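Local coordinates for protein porin (Rhodobacter capsulatus, PDB 2POR) that forms channels in the bacterial outer membrane through which small hydrophilic solutes, up to about 0.6 kDa, diffuse passively, at residues A[5-10]-A[24-29]; A[103-108]-A[179-184]; A[109-114]-A[144-149]. All blocks are in the same frame, centred on the assembly; numbering follows the deposited sequence.

Interaction 1: residues A[5-10]-A[24-29]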
loop_
_atom_site.group_PDB
_atom_site.type_symbol
_atom_site.label_atom_id
_atom_site.label_comp_id
_atom_site.label_asym_id
_atom_site.label_seq_id
_atom_site.Cartn_x
_atom_site.Cartn_y
_atom_site.Cartn_z
ATOM N N SER A 5 -11.357 0.286 10.958
ATOM C CA SER A 5 -10.945 -0.007 12.318
ATOM C C SER A 5 -9.415 -0.180 12.255
ATOM O O SER A 5 -8.853 -0.085 11.149
ATOM C CB SER A 5 -11.591 -1.273 12.821
ATOM O OG SER A 5 -11.388 -2.429 12.025
ATOM N N GLY A 6 -8.717 -0.429 13.344
ATOM C CA GLY A 6 -7.268 -0.580 13.310
ATOM C C GLY A 6 -6.754 -1.109 14.600
ATOM O O GLY A 6 -7.483 -1.392 15.563
ATOM N N ASP A 7 -5.453 -1.311 14.631
ATOM C CA ASP A 7 -4.787 -1.737 15.846
ATOM C C ASP A 7 -3.334 -1.274 15.776
ATOM O O ASP A 7 -2.875 -0.787 14.735
ATOM C CB ASP A 7 -4.862 -3.271 16.039
ATOM C CG ASP A 7 -4.398 -4.116 14.858
ATOM O OD1 ASP A 7 -3.271 -3.966 14.414
ATOM O OD2 ASP A 7 -5.181 -4.889 14.353
ATOM N N ALA A 8 -2.650 -1.332 16.907
ATOM C CA ALA A 8 -1.253 -0.906 17.034
ATOM C C ALA A 8 -0.691 -1.553 18.286
ATOM O O ALA A 8 -1.448 -2.125 19.099
ATOM C CB ALA A 8 -1.111 0.614 17.157
ATOM N N ARG A 9 0.642 -1.641 18.412
ATOM C CA ARG A 9 1.269 -2.227 19.583
ATOM C C ARG A 9 2.659 -1.654 19.696
ATOM O O ARG A 9 3.201 -1.145 18.695
ATOM C CB ARG A 9 1.303 -3.752 19.456
ATOM C CG ARG A 9 2.288 -4.263 18.424
ATOM C CD ARG A 9 1.970 -5.691 18.150
ATOM N NE ARG A 9 3.023 -6.219 17.298
ATOM C CZ ARG A 9 2.946 -7.403 16.669
ATOM N NH1 ARG A 9 1.872 -8.204 16.743
ATOM N NH2 ARG A 9 3.997 -7.764 15.910
ATOM N N MET A 10 3.234 -1.588 20.878
ATOM C CA MET A 10 4.594 -1.081 21.055
ATOM C C MET A 10 5.135 -1.622 22.360
ATOM O O MET A 10 4.360 -1.927 23.271
ATOM C CB MET A 10 4.673 0.446 21.049
ATOM C CG MET A 10 4.057 1.162 22.214
ATOM S SD MET A 10 4.437 2.907 22.088
ATOM C CE MET A 10 3.199 3.307 23.257
ATOM N N ARG A 24 4.082 -1.649 15.647
ATOM C CA ARG A 24 3.456 -1.650 14.337
ATOM C C ARG A 24 2.095 -0.963 14.467
ATOM O O ARG A 24 1.610 -0.814 15.588
ATOM C CB ARG A 24 3.163 -3.040 13.803
ATOM C CG ARG A 24 2.143 -3.891 14.445
ATOM C CD ARG A 24 1.866 -5.053 13.579
ATOM N NE ARG A 24 0.795 -5.793 14.240
ATOM C CZ ARG A 24 0.429 -7.046 14.003
ATOM N NH1 ARG A 24 1.037 -7.830 13.118
ATOM N NH2 ARG A 24 -0.657 -7.505 14.620
ATOM N N SER A 25 1.475 -0.571 13.378
ATOM C CA SER A 25 0.094 -0.128 13.384
ATOM C C SER A 25 -0.483 -0.637 12.085
ATOM O O SER A 25 0.222 -0.801 11.069
ATOM C CB SER A 25 -0.006 1.412 13.498
ATOM O OG SER A 25 0.781 2.179 12.634
ATOM N N ARG A 26 -1.785 -0.957 12.068
ATOM C CA ARG A 26 -2.493 -1.508 10.910
ATOM C C ARG A 26 -3.893 -0.859 10.828
ATOM O O ARG A 26 -4.399 -0.389 11.861
ATOM C CB ARG A 26 -2.681 -3.020 11.053
ATOM C CG ARG A 26 -1.341 -3.706 11.324
ATOM C CD ARG A 26 -1.468 -5.191 11.199
ATOM N NE ARG A 26 -2.437 -5.660 12.138
ATOM C CZ ARG A 26 -2.874 -6.909 12.174
ATOM N NH1 ARG A 26 -2.451 -7.846 11.350
ATOM N NH2 ARG A 26 -3.828 -7.236 13.043
ATOM N N VAL A 27 -4.507 -0.819 9.657
ATOM C CA VAL A 27 -5.870 -0.319 9.447
ATOM C C VAL A 27 -6.567 -1.440 8.690
ATOM O O VAL A 27 -5.965 -2.055 7.785
ATOM C CB VAL A 27 -5.850 0.985 8.621
ATOM C CG1 VAL A 27 -7.212 1.368 8.048
ATOM C CG2 VAL A 27 -5.397 2.078 9.573
ATOM N N LEU A 28 -7.809 -1.740 9.105
ATOM C CA LEU A 28 -8.665 -2.695 8.438
ATOM C C LEU A 28 -9.834 -1.985 7.735
ATOM O O LEU A 28 -10.492 -1.099 8.284
ATOM C CB LEU A 28 -9.168 -3.712 9.474
ATOM C CG LEU A 28 -10.218 -4.726 9.015
ATOM C CD1 LEU A 28 -9.669 -5.747 8.022
ATOM C CD2 LEU A 28 -10.683 -5.462 10.231
ATOM N N PHE A 29 -10.068 -2.290 6.470
ATOM C CA PHE A 29 -11.194 -1.791 5.690
ATOM C C PHE A 29 -12.253 -2.868 5.751
ATOM O O PHE A 29 -11.945 -3.997 5.346
ATOM C CB PHE A 29 -10.844 -1.602 4.229
ATOM C CG PHE A 29 -9.743 -0.588 4.032
ATOM C CD1 PHE A 29 -9.991 0.750 4.200
ATOM C CD2 PHE A 29 -8.462 -1.011 3.696
ATOM C CE1 PHE A 29 -8.965 1.663 4.040
ATOM C CE2 PHE A 29 -7.438 -0.097 3.535
ATOM C CZ PHE A 29 -7.686 1.242 3.709
HETATM O O HOH W 1 -12.940 -2.244 9.710
HETATM O O HOH W 2 -0.922 -4.235 15.844
#

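Interaction 2: residues A[103-108]-A[179-184]. With CA (calcium ion), chain B; C8E ((hydroxyethyloxy)tri(ethyloxy)octane), chain E.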
loop_
_atom_site.group_PDB
_atom_site.type_symbol
_atom_site.label_atom_id
_atom_site.label_comp_id
_atom_site.label_asym_id
_atom_site.label_seq_id
_atom_site.Cartn_x
_atom_site.Cartn_y
_atom_site.Cartn_z
ATOM N N PRO A 103 -1.480 -26.589 14.149
ATOM C CA PRO A 103 -0.812 -26.912 12.889
ATOM C C PRO A 103 -1.740 -27.481 11.849
ATOM O O PRO A 103 -1.703 -28.684 11.555
ATOM C CB PRO A 103 0.310 -27.860 13.311
ATOM C CG PRO A 103 -0.265 -28.591 14.503
ATOM C CD PRO A 103 -1.033 -27.502 15.225
ATOM N N TYR A 104 -2.610 -26.643 11.276
ATOM C CA TYR A 104 -3.494 -27.147 10.251
ATOM C C TYR A 104 -2.678 -27.341 8.980
ATOM O O TYR A 104 -1.749 -26.590 8.694
ATOM C CB TYR A 104 -4.664 -26.166 9.981
ATOM C CG TYR A 104 -5.528 -25.995 11.236
ATOM C CD1 TYR A 104 -6.426 -26.982 11.575
ATOM C CD2 TYR A 104 -5.422 -24.858 12.030
ATOM C CE1 TYR A 104 -7.209 -26.817 12.710
ATOM C CE2 TYR A 104 -6.210 -24.698 13.161
ATOM C CZ TYR A 104 -7.096 -25.696 13.478
ATOM O OH TYR A 104 -7.873 -25.628 14.597
ATOM N N LEU A 105 -3.064 -28.369 8.238
ATOM C CA LEU A 105 -2.406 -28.701 6.994
ATOM C C LEU A 105 -2.779 -27.769 5.850
ATOM O O LEU A 105 -1.928 -27.499 5.005
ATOM C CB LEU A 105 -2.738 -30.192 6.620
ATOM C CG LEU A 105 -2.086 -30.859 5.351
ATOM C CD1 LEU A 105 -0.579 -30.987 5.578
ATOM C CD2 LEU A 105 -2.691 -32.226 5.095
ATOM N N THR A 106 -4.027 -27.253 5.725
ATOM C CA THR A 106 -4.419 -26.487 4.539
ATOM C C THR A 106 -4.920 -25.075 4.898
ATOM O O THR A 106 -5.058 -24.773 6.094
ATOM C CB THR A 106 -5.522 -27.278 3.707
ATOM O OG1 THR A 106 -6.761 -27.206 4.432
ATOM C CG2 THR A 106 -5.110 -28.757 3.404
ATOM N N GLY A 107 -5.176 -24.237 3.874
ATOM C CA GLY A 107 -5.729 -22.892 4.010
ATOM C C GLY A 107 -4.718 -22.036 4.703
ATOM O O GLY A 107 -3.571 -22.439 4.923
ATOM N N ASP A 108 -5.133 -20.811 4.972
ATOM C CA ASP A 108 -4.313 -19.848 5.683
ATOM C C ASP A 108 -2.895 -19.735 5.099
ATOM O O ASP A 108 -1.869 -19.944 5.768
ATOM C CB ASP A 108 -4.205 -20.233 7.151
ATOM C CG ASP A 108 -3.725 -19.109 8.052
ATOM O OD1 ASP A 108 -3.722 -17.951 7.642
ATOM O OD2 ASP A 108 -3.389 -19.362 9.218
ATOM N N ALA A 179 5.075 -36.196 -1.875
ATOM C CA ALA A 179 4.059 -37.163 -1.524
ATOM C C ALA A 179 2.739 -36.438 -1.246
ATOM O O ALA A 179 2.724 -35.268 -0.846
ATOM C CB ALA A 179 4.411 -37.902 -0.236
ATOM N N ASP A 180 1.627 -37.096 -1.462
ATOM C CA ASP A 180 0.332 -36.605 -0.984
ATOM C C ASP A 180 0.303 -36.525 0.536
ATOM O O ASP A 180 0.963 -37.337 1.209
ATOM C CB ASP A 180 -0.765 -37.533 -1.383
ATOM C CG ASP A 180 -1.059 -37.588 -2.854
ATOM O OD1 ASP A 180 -0.703 -36.666 -3.575
ATOM O OD2 ASP A 180 -1.679 -38.564 -3.268
ATOM N N MET A 181 -0.472 -35.603 1.123
ATOM C CA MET A 181 -0.478 -35.451 2.567
ATOM C C MET A 181 -1.936 -35.475 3.061
ATOM O O MET A 181 -2.854 -35.174 2.283
ATOM C CB MET A 181 0.167 -34.120 2.957
ATOM C CG MET A 181 1.560 -33.850 2.355
ATOM S SD MET A 181 2.489 -32.498 3.077
ATOM C CE MET A 181 2.674 -31.684 1.545
ATOM N N GLU A 182 -2.198 -35.849 4.306
ATOM C CA GLU A 182 -3.535 -35.774 4.858
ATOM C C GLU A 182 -3.408 -35.661 6.344
ATOM O O GLU A 182 -2.344 -35.971 6.904
ATOM C CB GLU A 182 -4.367 -36.979 4.543
ATOM C CG GLU A 182 -3.796 -38.264 5.070
ATOM C CD GLU A 182 -4.779 -39.425 5.050
ATOM O OE1 GLU A 182 -5.454 -39.644 4.036
ATOM O OE2 GLU A 182 -4.860 -40.095 6.085
ATOM N N GLN A 183 -4.451 -35.150 7.014
ATOM C CA GLN A 183 -4.439 -35.002 8.463
ATOM C C GLN A 183 -5.892 -35.041 8.920
ATOM O O GLN A 183 -6.761 -34.479 8.246
ATOM C CB GLN A 183 -3.796 -33.673 8.831
ATOM C CG GLN A 183 -3.610 -33.445 10.301
ATOM C CD GLN A 183 -2.815 -32.185 10.498
ATOM O OE1 GLN A 183 -1.634 -32.202 10.252
ATOM N NE2 GLN A 183 -3.280 -31.029 10.933
ATOM N N LEU A 184 -6.131 -35.748 10.004
ATOM C CA LEU A 184 -7.439 -35.847 10.615
ATOM C C LEU A 184 -7.336 -35.145 11.944
ATOM O O LEU A 184 -6.333 -35.335 12.630
ATOM C CB LEU A 184 -7.819 -37.280 10.868
ATOM C CG LEU A 184 -9.149 -37.495 11.631
ATOM C CD1 LEU A 184 -10.371 -37.470 10.687
ATOM C CD2 LEU A 184 -9.052 -38.818 12.358
HETATM CA CA CA B . -3.420 -20.819 10.924
HETATM C C1 C8E E . 0.966 -30.730 9.658
HETATM C C2 C8E E . 1.754 -29.567 9.109
HETATM C C3 C8E E . 2.483 -28.993 10.274
HETATM C C4 C8E E . 3.176 -27.795 9.692
HETATM C C5 C8E E . 3.375 -26.686 10.717
HETATM C C6 C8E E . 4.128 -27.099 11.977
HETATM C C7 C8E E . 4.624 -25.897 12.803
HETATM C C8 C8E E . 5.318 -26.511 13.989
HETATM O O9 C8E E . 6.188 -25.765 14.814
HETATM C C10 C8E E . 7.437 -26.425 14.995
HETATM C C11 C8E E . 8.206 -25.820 16.120
HETATM O O12 C8E E . 9.624 -25.854 16.100
HETATM C C13 C8E E . 10.200 -24.679 15.518
HETATM C C14 C8E E . 11.146 -24.880 14.326
HETATM O O15 C8E E . 12.268 -25.778 14.471
HETATM C C16 C8E E . 13.563 -25.183 14.230
HETATM C C17 C8E E . 14.520 -25.005 15.437
HETATM O O18 C8E E . 15.966 -24.859 15.369
HETATM C C19 C8E E . 16.665 -26.136 15.285
HETATM C C20 C8E E . 17.667 -26.506 16.402
HETATM O O21 C8E E . 17.262 -25.895 17.636
HETATM O O HOH W 3 -3.277 -19.219 12.604
HETATM O O HOH W 4 -3.450 -22.154 12.778
HETATM O O HOH W 5 -2.484 -22.716 9.736
HETATM O O HOH W 6 -1.099 -20.532 11.336
#

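Interaction 3: residues A[109-114]-A[144-149]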
loop_
_atom_site.group_PDB
_atom_site.type_symbol
_atom_site.label_atom_id
_atom_site.label_comp_id
_atom_site.label_asym_id
_atom_site.label_seq_id
_atom_site.Cartn_x
_atom_site.Cartn_y
_atom_site.Cartn_z
ATOM N N GLU A 109 -2.939 -19.468 3.786
ATOM C CA GLU A 109 -1.774 -19.170 2.960
ATOM C C GLU A 109 -0.898 -20.384 2.619
ATOM O O GLU A 109 0.236 -20.194 2.185
ATOM C CB GLU A 109 -0.882 -18.122 3.628
ATOM C CG GLU A 109 -1.583 -16.807 3.896
ATOM C CD GLU A 109 -0.654 -15.809 4.541
ATOM O OE1 GLU A 109 -0.315 -16.015 5.704
ATOM O OE2 GLU A 109 -0.264 -14.860 3.859
ATOM N N ARG A 110 -1.352 -21.631 2.774
ATOM C CA ARG A 110 -0.617 -22.827 2.313
ATOM C C ARG A 110 -0.439 -22.752 0.792
ATOM O O ARG A 110 0.681 -22.868 0.281
ATOM C CB ARG A 110 -1.383 -24.115 2.687
ATOM C CG ARG A 110 -0.708 -25.439 2.298
ATOM C CD ARG A 110 0.599 -25.535 3.126
ATOM N NE ARG A 110 0.263 -25.921 4.489
ATOM C CZ ARG A 110 0.881 -25.543 5.604
ATOM N NH1 ARG A 110 1.916 -24.738 5.532
ATOM N NH2 ARG A 110 0.503 -25.986 6.802
ATOM N N LEU A 111 -1.496 -22.518 0.020
ATOM C CA LEU A 111 -1.404 -22.397 -1.413
ATOM C C LEU A 111 -1.853 -21.060 -1.966
ATOM O O LEU A 111 -1.741 -20.802 -3.171
ATOM C CB LEU A 111 -2.219 -23.499 -2.028
ATOM C CG LEU A 111 -1.671 -24.902 -1.871
ATOM C CD1 LEU A 111 -2.607 -25.927 -2.411
ATOM C CD2 LEU A 111 -0.398 -24.979 -2.661
ATOM N N THR A 112 -2.375 -20.162 -1.119
ATOM C CA THR A 112 -2.893 -18.881 -1.586
ATOM C C THR A 112 -1.719 -18.084 -2.140
ATOM O O THR A 112 -0.668 -18.048 -1.492
ATOM C CB THR A 112 -3.538 -18.123 -0.401
ATOM O OG1 THR A 112 -4.305 -19.098 0.304
ATOM C CG2 THR A 112 -4.344 -16.924 -0.850
ATOM N N ALA A 113 -1.853 -17.399 -3.265
ATOM C CA ALA A 113 -0.757 -16.656 -3.854
ATOM C C ALA A 113 -1.319 -15.644 -4.835
ATOM O O ALA A 113 -2.541 -15.599 -5.037
ATOM C CB ALA A 113 0.163 -17.648 -4.595
ATOM N N GLU A 114 -0.438 -14.868 -5.486
ATOM C CA GLU A 114 -0.839 -13.888 -6.452
ATOM C C GLU A 114 -1.715 -14.537 -7.488
ATOM O O GLU A 114 -1.445 -15.640 -7.953
ATOM C CB GLU A 114 0.410 -13.306 -7.049
ATOM C CG GLU A 114 0.063 -12.291 -8.131
ATOM C CD GLU A 114 1.198 -11.443 -8.726
ATOM O OE1 GLU A 114 2.362 -11.719 -8.453
ATOM O OE2 GLU A 114 0.911 -10.496 -9.466
ATOM N N GLU A 144 -0.935 -24.152 -15.367
ATOM C CA GLU A 144 0.066 -25.031 -14.784
ATOM C C GLU A 144 -0.472 -25.749 -13.553
ATOM O O GLU A 144 -1.026 -25.087 -12.670
ATOM C CB GLU A 144 1.285 -24.167 -14.453
ATOM C CG GLU A 144 2.535 -25.000 -14.125
ATOM C CD GLU A 144 3.709 -24.303 -13.420
ATOM O OE1 GLU A 144 3.877 -23.089 -13.568
ATOM O OE2 GLU A 144 4.460 -24.993 -12.715
ATOM N N ASP A 145 -0.327 -27.072 -13.459
ATOM C CA ASP A 145 -0.820 -27.850 -12.338
ATOM C C ASP A 145 -0.148 -27.521 -11.055
ATOM O O ASP A 145 1.073 -27.361 -11.018
ATOM C CB ASP A 145 -0.641 -29.351 -12.505
ATOM C CG ASP A 145 -1.562 -30.013 -13.537
ATOM O OD1 ASP A 145 -2.722 -29.622 -13.656
ATOM O OD2 ASP A 145 -1.129 -30.950 -14.212
ATOM N N ASP A 146 -0.943 -27.436 -9.990
ATOM C CA ASP A 146 -0.418 -27.067 -8.687
ATOM C C ASP A 146 -0.834 -28.191 -7.777
ATOM O O ASP A 146 -1.599 -29.082 -8.149
ATOM C CB ASP A 146 -1.044 -25.694 -8.230
ATOM C CG ASP A 146 -0.284 -24.919 -7.154
ATOM O OD1 ASP A 146 0.682 -25.437 -6.602
ATOM O OD2 ASP A 146 -0.623 -23.779 -6.849
ATOM N N ALA A 147 -0.268 -28.232 -6.564
ATOM C CA ALA A 147 -0.803 -29.092 -5.505
ATOM C C ALA A 147 -2.242 -28.591 -5.242
ATOM O O ALA A 147 -2.517 -27.406 -5.497
ATOM C CB ALA A 147 -0.016 -28.922 -4.217
ATOM N N GLN A 148 -3.169 -29.402 -4.789
ATOM C CA GLN A 148 -4.505 -28.897 -4.558
ATOM C C GLN A 148 -4.894 -29.243 -3.154
ATOM O O GLN A 148 -4.713 -30.404 -2.788
ATOM C CB GLN A 148 -5.393 -29.535 -5.520
ATOM C CG GLN A 148 -6.789 -29.020 -5.281
ATOM C CD GLN A 148 -7.722 -29.447 -6.372
ATOM O OE1 GLN A 148 -8.686 -28.753 -6.678
ATOM N NE2 GLN A 148 -7.486 -30.539 -7.090
ATOM N N GLU A 149 -5.411 -28.315 -2.343
ATOM C CA GLU A 149 -5.754 -28.644 -0.970
ATOM C C GLU A 149 -7.265 -28.705 -0.851
ATOM O O GLU A 149 -7.955 -28.145 -1.724
ATOM C CB GLU A 149 -5.240 -27.610 -0.004
ATOM C CG GLU A 149 -5.716 -26.186 -0.318
ATOM C CD GLU A 149 -5.130 -25.091 0.539
ATOM O OE1 GLU A 149 -4.250 -25.358 1.364
ATOM O OE2 GLU A 149 -5.557 -23.946 0.360
HETATM O O HOH W 7 -4.033 -21.822 1.150
HETATM O O HOH W 8 0.012 -21.651 -5.291
#

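Interaction 1: residues A[5-10]-A[24-29]
The first beta hairpin of the porin barrel, strands 2-14 and 19-34, is joined here, with Asp7 facing Arg26 and Arg9 facing Arg24 in antiparallel hydrogen-bonded pairs. Main-chain bonds link both pairs, as between Arg26 N and Asp7 O at 2.9 Å. Arg26 grips the Asp7 carboxylate side-on: NE meets OD1 at 3.0 Å on its syn lone pair, while NH2 meets OD2 at 3.0 Å from 27° outside the carboxylate plane. A bend in the Arg26 chain (chi3 -60°) brings NE round to the acid. Asp7 also reaches Arg24 indirectly, through a water 2.8 Å from OD1 that accepts from Arg24 NE.

In the general porins, arginines on the barrel wall face an acidic loop across the pore constriction, and this row is consistent with that pattern; Arg9 touches Tyr91 and Thr92 of the long loop. The Arg9 and Arg24 guanidiniums stack with planes 13° apart and centres 3.7 Å apart, and Arg26 NE lies over the other face of Arg24, toward its rim. Asp7 probably offsets part of this crowded positive charge.

The other face carries Ala8, Ser25 and Val27; Ala8 packs on Ala43, and Ser25 and Val27 pack on Phe45, of a neighbouring subunit. Glycine suits position 6, where a beta carbon would run into Arg26 O.

Interaction 2: residues A[103-108]-A[179-184]
A side-chain amide, and no main-chain pairing, makes the polar link between this irregular loop and the barrel wall: Gln183 NE2 donates to Pro103 O at 2.9 Å. The N-H points almost straight at the oxygen (168°), which lies in the plane of the amide, while the donor stands tilted from the carbonyl plane of Pro103. Gln183 can span the gap because its chain is stretched, with CG anti to the backbone N (chi1 -175°) and CD continuing the extended course. Both ends of the amide have further partners, Glu185 for NE2 and His229 for OE1, which fix its rotation. An alanine here would probably leave Pro103 O without this donor and Glu185 and His229 without their amide partner, so that the loop would be held less firmly to the wall.

Residues 103-108 belong to the long segment between strands 68-73 and 118-125, the loop that in general porins folds into the barrel and narrows the pore. Leu105 supplies the apolar half of the contact. Its CD2 lies 3.7 Å from Glu182 CA and 4.0 Å from Met181 CB, so the branched end rests partly on backbone and partly on the root of the methionine. Leu206 and Ile170 of the flanking strands also touch Leu105, which makes a leucine apt in this buried place. The Leu105 main-chain N is held by Glu168 of strand 161-171.

Further along, the loop turns to a metal. Asp108 OD2 binds a calcium ion at 2.2 Å, Glu80 is the other protein ligand, and four waters also coordinate it; Gly107, just before Asp108, has a positive phi (67°), readily adopted without a side chain.

Interaction 3: residues A[109-114]-A[144-149]
One water is gripped by three groups where Leu111 meets Glu149: it accepts from Leu111 N at 2.9 Å and donates to Thr112 OG1 and to Glu149 OE2, the last at 2.7 Å. No direct hydrogen bond crosses between 109-114 and 144-149, so waters carry the polar link, this one and a second. The second lies nearby, donating to Leu111 O and, at 2.7 Å, to Asp146 OD2. Leu111 O is held by Asn116 as well, a ligand of another calcium ion. Both main-chain polar atoms of Leu111 are thus satisfied in a segment without regular secondary structure.

Between the two waters the Leu111 side chain reaches across. With CG beside the backbone N (chi1 -70°) and one branch continuing anti to CA, Leu111 CD1 comes within 3.4 Å of Ala147 O and 3.8 Å of Glu149 CG. The two side chains, leucine and glutamate, run alongside one another in opposite senses, methyl against methylene. Leu111 CD2 looks toward Ala147 CB at 4.3 Å, a looser touch. A branched apolar chain suits this place, since it covers the aliphatic part of Glu149 while the carboxylate runs on to the water.

The other carboxylate oxygen, Glu149 OE1, accepts from the backbone N of Gly107 and lies 3.4 Å from Arg110 CB. The Arg110 guanidinium turns elsewhere: NE bonds to Leu105 O, and Arg110 NE stays 5.5 Å from Glu149 OE1. An acid and an arginine therefore each tie down a main-chain atom of the preceding residues 103-108. Such side-chain and water bridges probably help hold the returning limb of the pore-narrowing loop against the start of wall strand 148-158, just before the chain enters strand 118-125.

From the N terminus, interaction 1 comes first and closes the hairpin of strands 2-14 and 19-34. The chain then continues round the barrel and into the long inward loop, where 103-108 opens interaction 2 and 109-114, following directly, opens interaction 3. Interaction 3 closes first, at 144-149, which leads into strand 148-158; interaction 2 closes later, at strand 181-192, so interaction 3 is nested within it. These two touch, their centres about 13 Å apart, and tie successive parts of one loop to different wall strands. Interaction 1 is in series with both, its centre about 30 Å from that of interaction 2, on opposite sides of the chain's centre.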